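Local coordinates for Non-structural protein 2 (Bluetongue virus, PDB 1UTY) that binds single-stranded RNA, the part given here being the amino-terminal RNA-binding domain of a longer viral phosphoprotein, at the interface of chains A and B. Coordinates in Å, arbitrary orientation; residue numbers count along the deposited sequence, not the author numbering. Chains: chain A/B, Non-structural protein 2.

Contacts 1 and 2 are neighbouring stretches of one interface, with the centres of their C-alpha atoms about 8 Å apart. Both share A:Thr106 and B:Val147, and in both the carboxy-terminal arm of chain B lies against strand 102-110 and strand 113-123 of chain A. Contact 1 joins the arm to the strand 102-110 through backbone bonds, whereas contact 2 buries its preceding loop among apolar side chains. The two-fold repeats each contact with the chains exchanged, an exchange of arms consistent with a dimer, although the structure alone does not prove that this pairing is the biological one.

Contact 1: the interface of chains A and B. Residues chain A 50, 106-108, 114; chain B 146-150.
A:Arg107 and B:Met148 pair backbone to backbone, adding the short strand 148-149 of chain B antiparallel to strand 102-110 of chain A. B:Met148 N donates to A:Arg107 O at 2.9 Å, with 151° at the hydrogen and the donor nearly in line with the C=O. The return bond, A:Arg107 N to B:Met148 O at 3.2 Å, is straighter at 166°, but its donor stands above the carbonyl plane. A further antiparallel bridge, A:Thr106 with B:Arg149, continues the ladder. At its end the B:Ser150 hydroxyl makes a weak hydrogen bond to A:Thr106 O.

Apolar packing flanks this added strand on both faces. On one face the sulfur of B:Met148 meets the terminal methyl CE of A:Met114 at 3.7 Å, and the two side chains cross at about a right angle. The A:Met114 side chain is bent at chi2 and again at chi3, which folds its tip over A:Arg107 and presents CE to the B:Met148 sulfur. Beside them A:Arg107 CB lies 3.9 Å from B:Met148 CB, while its CD passes B:Arg149 O, so the stem of this arginine contributes carbon rather than charge. On the opposite face B:Val147 places CG1 anti to its backbone N (chi1 180°), and this branch reaches the methyl CG2 of A:Thr106 at 3.6 Å.

Just before the short strand, B:Gly146 lies beside the side chains of A:Asn50 and A:Val108. A:Asn50 touches through CB, 3.9 Å from B:Gly146 CA, and the methyl A:Val108 CG1 comes to 3.6 Å from B:Gly146 O.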
# COMPACT_ATOMS: atom_id res chain seq x y z
N ASN A 50 22.88 11.70 3.84
CA ASN A 50 22.57 10.29 4.02
C ASN A 50 21.40 10.00 4.95
O ASN A 50 21.09 10.79 5.84
CB ASN A 50 23.84 9.50 4.42
CG ASN A 50 24.30 9.80 5.83
OD1 ASN A 50 25.11 10.70 6.05
ND2 ASN A 50 23.78 9.06 6.80
N THR A 106 22.64 -2.00 6.10
CA THR A 106 23.60 -1.06 5.56
C THR A 106 24.61 -0.64 6.61
O THR A 106 24.57 -1.09 7.75
CB THR A 106 22.91 0.22 5.00
OG1 THR A 106 22.57 1.10 6.08
CG2 THR A 106 21.59 -0.09 4.35
N ARG A 107 25.53 0.23 6.18
CA ARG A 107 26.32 1.07 7.06
C ARG A 107 26.14 2.53 6.66
O ARG A 107 26.16 2.86 5.47
CB ARG A 107 27.79 0.71 6.97
CG ARG A 107 28.25 -0.27 8.02
CD ARG A 107 29.62 -0.81 7.76
NE ARG A 107 30.66 0.08 8.26
CZ ARG A 107 31.02 0.18 9.54
NH1 ARG A 107 30.41 -0.54 10.47
NH2 ARG A 107 32.00 1.02 9.89
N VAL A 108 25.94 3.39 7.66
CA VAL A 108 25.69 4.81 7.44
C VAL A 108 26.30 5.69 8.54
O VAL A 108 26.53 5.24 9.68
CB VAL A 108 24.17 5.14 7.34
CG1 VAL A 108 23.59 4.67 6.01
CG2 VAL A 108 23.40 4.58 8.53
N MET A 114 30.36 6.12 11.47
CA MET A 114 29.92 4.97 10.67
C MET A 114 29.39 3.81 11.52
O MET A 114 30.12 3.23 12.32
CB MET A 114 31.03 4.47 9.74
CG MET A 114 31.42 5.44 8.61
SD MET A 114 30.19 5.68 7.26
CE MET A 114 29.39 4.09 7.17
N GLY B 146 25.60 7.82 0.12
CA GLY B 146 25.83 7.72 1.55
C GLY B 146 25.38 6.44 2.21
O GLY B 146 25.38 6.34 3.43
N VAL B 147 24.98 5.44 1.42
CA VAL B 147 24.61 4.14 1.96
C VAL B 147 25.67 3.09 1.59
O VAL B 147 25.78 2.69 0.43
CB VAL B 147 23.20 3.71 1.50
CG1 VAL B 147 22.84 2.36 2.07
CG2 VAL B 147 22.16 4.73 1.94
N MET B 148 26.44 2.66 2.59
CA MET B 148 27.48 1.65 2.39
C MET B 148 26.94 0.21 2.53
O MET B 148 25.82 -0.01 3.01
CB MET B 148 28.66 1.89 3.35
CG MET B 148 29.58 3.05 2.94
SD MET B 148 31.05 3.29 4.01
CE MET B 148 32.18 2.14 3.29
N ARG B 149 27.76 -0.74 2.10
CA ARG B 149 27.54 -2.18 2.24
C ARG B 149 27.61 -2.59 3.71
O ARG B 149 28.42 -2.06 4.47
CB ARG B 149 28.66 -2.93 1.50
CG ARG B 149 28.24 -3.85 0.36
CD ARG B 149 29.43 -4.54 -0.35
NE ARG B 149 30.39 -3.57 -0.89
CZ ARG B 149 31.69 -3.54 -0.60
NH1 ARG B 149 32.23 -4.43 0.22
NH2 ARG B 149 32.47 -2.61 -1.15
N SER B 150 26.77 -3.55 4.09
CA SER B 150 26.93 -4.23 5.38
C SER B 150 27.44 -5.65 5.19
O SER B 150 27.07 -6.33 4.22
CB SER B 150 25.62 -4.26 6.17
OG SER B 150 25.90 -4.15 7.57

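Contact 2: the interface of chains A and B. Residues chain A 34, 51, 57, 104, 106, 121; chain B 136, 141-142, 144, 147.
The phenol oxygen OH of A:Tyr34 points tip-first at B:Leu144, 3.4 Å from its CB and next to its carbonyl carbon. This is van der Waals contact: within this patch no polar pair between the chains is close enough for a hydrogen bond, and apolar packing holds it.

B:Leu144 is the wedge of the arm. Its CG lies anti to the carbonyl carbon (chi1 -60°), and the two methyls spread toward chain A. CD1 meets A:Met104 CE at 3.5 Å and A:Tyr121 CD1 at 3.7 Å, with A:Val57 CG1 loosely alongside, while CD2 settles by A:Tyr121 CE1. A:Met104 runs extended to its sulfur and then bends at chi3 (-59°), which carries CE toward the leucine. Farther back along the same side chain, A:Met104 CG abuts the rim of the B:Phe136 ring, 3.7 Å from CD2, and CB faces the terminal methyl of B:Met141.

A:Tyr121 and B:Phe136 cross at about a right angle, the phenylalanine tip CZ reaching A:Tyr121 CD2 at 3.7 Å. B:Pro142 joins the two rings: its CD sits over the centre of the B:Phe136 ring within its own chain, and its CG covers the A:Tyr121 face toward the rim, 3.9 Å from CE2. B:Leu144 CD1 lies on the same side of the tyrosine plane but outside the ring, by the CD1 and CE1 edge opposite the proline.

At the far end B:Val147 turns its other branch, CG2, onto the A:Pro51 ring, 3.6 Å from CG. The loop of chain B leading to strand 148-149 thus lies across chain A, touching strands 34-39, 56-59, 102-110 and 113-123 and the loop holding A:Pro51.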
# COMPACT_ATOMS: atom_id res chain seq x y z
N TYR A 34 19.60 13.81 -0.47
CA TYR A 34 18.28 13.63 0.15
C TYR A 34 17.66 14.90 0.69
O TYR A 34 18.36 15.86 1.04
CB TYR A 34 18.33 12.60 1.28
CG TYR A 34 18.96 11.31 0.87
CD1 TYR A 34 18.20 10.30 0.26
CD2 TYR A 34 20.32 11.08 1.08
CE1 TYR A 34 18.80 9.09 -0.13
CE2 TYR A 34 20.92 9.88 0.69
CZ TYR A 34 20.16 8.89 0.09
OH TYR A 34 20.78 7.72 -0.30
N PRO A 51 20.73 8.87 4.74
CA PRO A 51 19.68 8.42 5.67
C PRO A 51 20.26 7.95 7.00
O PRO A 51 21.39 7.48 7.06
CB PRO A 51 19.03 7.25 4.93
CG PRO A 51 20.06 6.75 4.02
CD PRO A 51 20.93 7.92 3.63
N VAL A 57 14.06 5.48 3.18
CA VAL A 57 14.45 6.14 1.95
C VAL A 57 13.24 6.06 1.02
O VAL A 57 12.79 4.98 0.65
CB VAL A 57 15.69 5.50 1.29
CG1 VAL A 57 15.93 6.07 -0.10
CG2 VAL A 57 16.92 5.71 2.16
N MET A 104 16.85 -2.87 4.56
CA MET A 104 18.19 -3.03 4.02
C MET A 104 19.16 -3.02 5.16
O MET A 104 19.08 -2.17 6.04
CB MET A 104 18.57 -1.87 3.08
CG MET A 104 17.75 -1.79 1.82
SD MET A 104 18.38 -0.56 0.68
CE MET A 104 18.31 0.95 1.69
N THR A 106 22.64 -2.00 6.10
CA THR A 106 23.60 -1.06 5.56
C THR A 106 24.61 -0.64 6.61
O THR A 106 24.57 -1.09 7.75
CB THR A 106 22.91 0.22 5.00
OG1 THR A 106 22.57 1.10 6.08
CG2 THR A 106 21.59 -0.09 4.35
N TYR A 121 13.93 0.75 2.61
CA TYR A 121 13.88 1.23 1.23
C TYR A 121 12.47 1.20 0.64
O TYR A 121 11.80 0.15 0.66
CB TYR A 121 14.85 0.46 0.32
CG TYR A 121 14.89 1.03 -1.08
CD1 TYR A 121 15.43 2.31 -1.32
CD2 TYR A 121 14.35 0.34 -2.15
CE1 TYR A 121 15.45 2.85 -2.60
CE2 TYR A 121 14.36 0.87 -3.43
CZ TYR A 121 14.91 2.12 -3.65
OH TYR A 121 14.91 2.65 -4.93
N PHE B 136 16.61 -7.93 -0.33
CA PHE B 136 17.45 -7.71 -1.50
C PHE B 136 18.56 -8.73 -1.59
O PHE B 136 19.39 -8.84 -0.68
CB PHE B 136 18.02 -6.30 -1.50
CG PHE B 136 17.00 -5.23 -1.77
CD1 PHE B 136 16.25 -5.24 -2.95
CD2 PHE B 136 16.78 -4.21 -0.85
CE1 PHE B 136 15.31 -4.26 -3.21
CE2 PHE B 136 15.84 -3.22 -1.10
CZ PHE B 136 15.10 -3.24 -2.28
N MET B 141 20.47 -5.15 -4.90
CA MET B 141 20.66 -4.15 -3.86
C MET B 141 20.84 -2.74 -4.48
O MET B 141 21.78 -2.51 -5.24
CB MET B 141 21.86 -4.53 -2.97
CG MET B 141 21.95 -3.75 -1.65
SD MET B 141 21.26 -4.61 -0.17
CE MET B 141 21.83 -3.39 1.14
N PRO B 142 19.92 -1.82 -4.16
CA PRO B 142 19.92 -0.49 -4.77
C PRO B 142 21.12 0.32 -4.31
O PRO B 142 21.54 0.20 -3.15
CB PRO B 142 18.63 0.16 -4.23
CG PRO B 142 17.85 -0.94 -3.64
CD PRO B 142 18.82 -1.99 -3.19
N LEU B 144 22.63 3.67 -3.24
CA LEU B 144 22.10 4.87 -2.64
C LEU B 144 23.23 5.70 -2.07
O LEU B 144 24.10 5.17 -1.37
CB LEU B 144 21.05 4.54 -1.57
CG LEU B 144 19.83 3.74 -2.02
CD1 LEU B 144 19.01 3.28 -0.83
CD2 LEU B 144 18.96 4.55 -2.97
N VAL B 147 24.98 5.44 1.42
CA VAL B 147 24.61 4.14 1.96
C VAL B 147 25.67 3.09 1.59
O VAL B 147 25.78 2.69 0.43
CB VAL B 147 23.20 3.71 1.50
CG1 VAL B 147 22.84 2.36 2.07
CG2 VAL B 147 22.16 4.73 1.94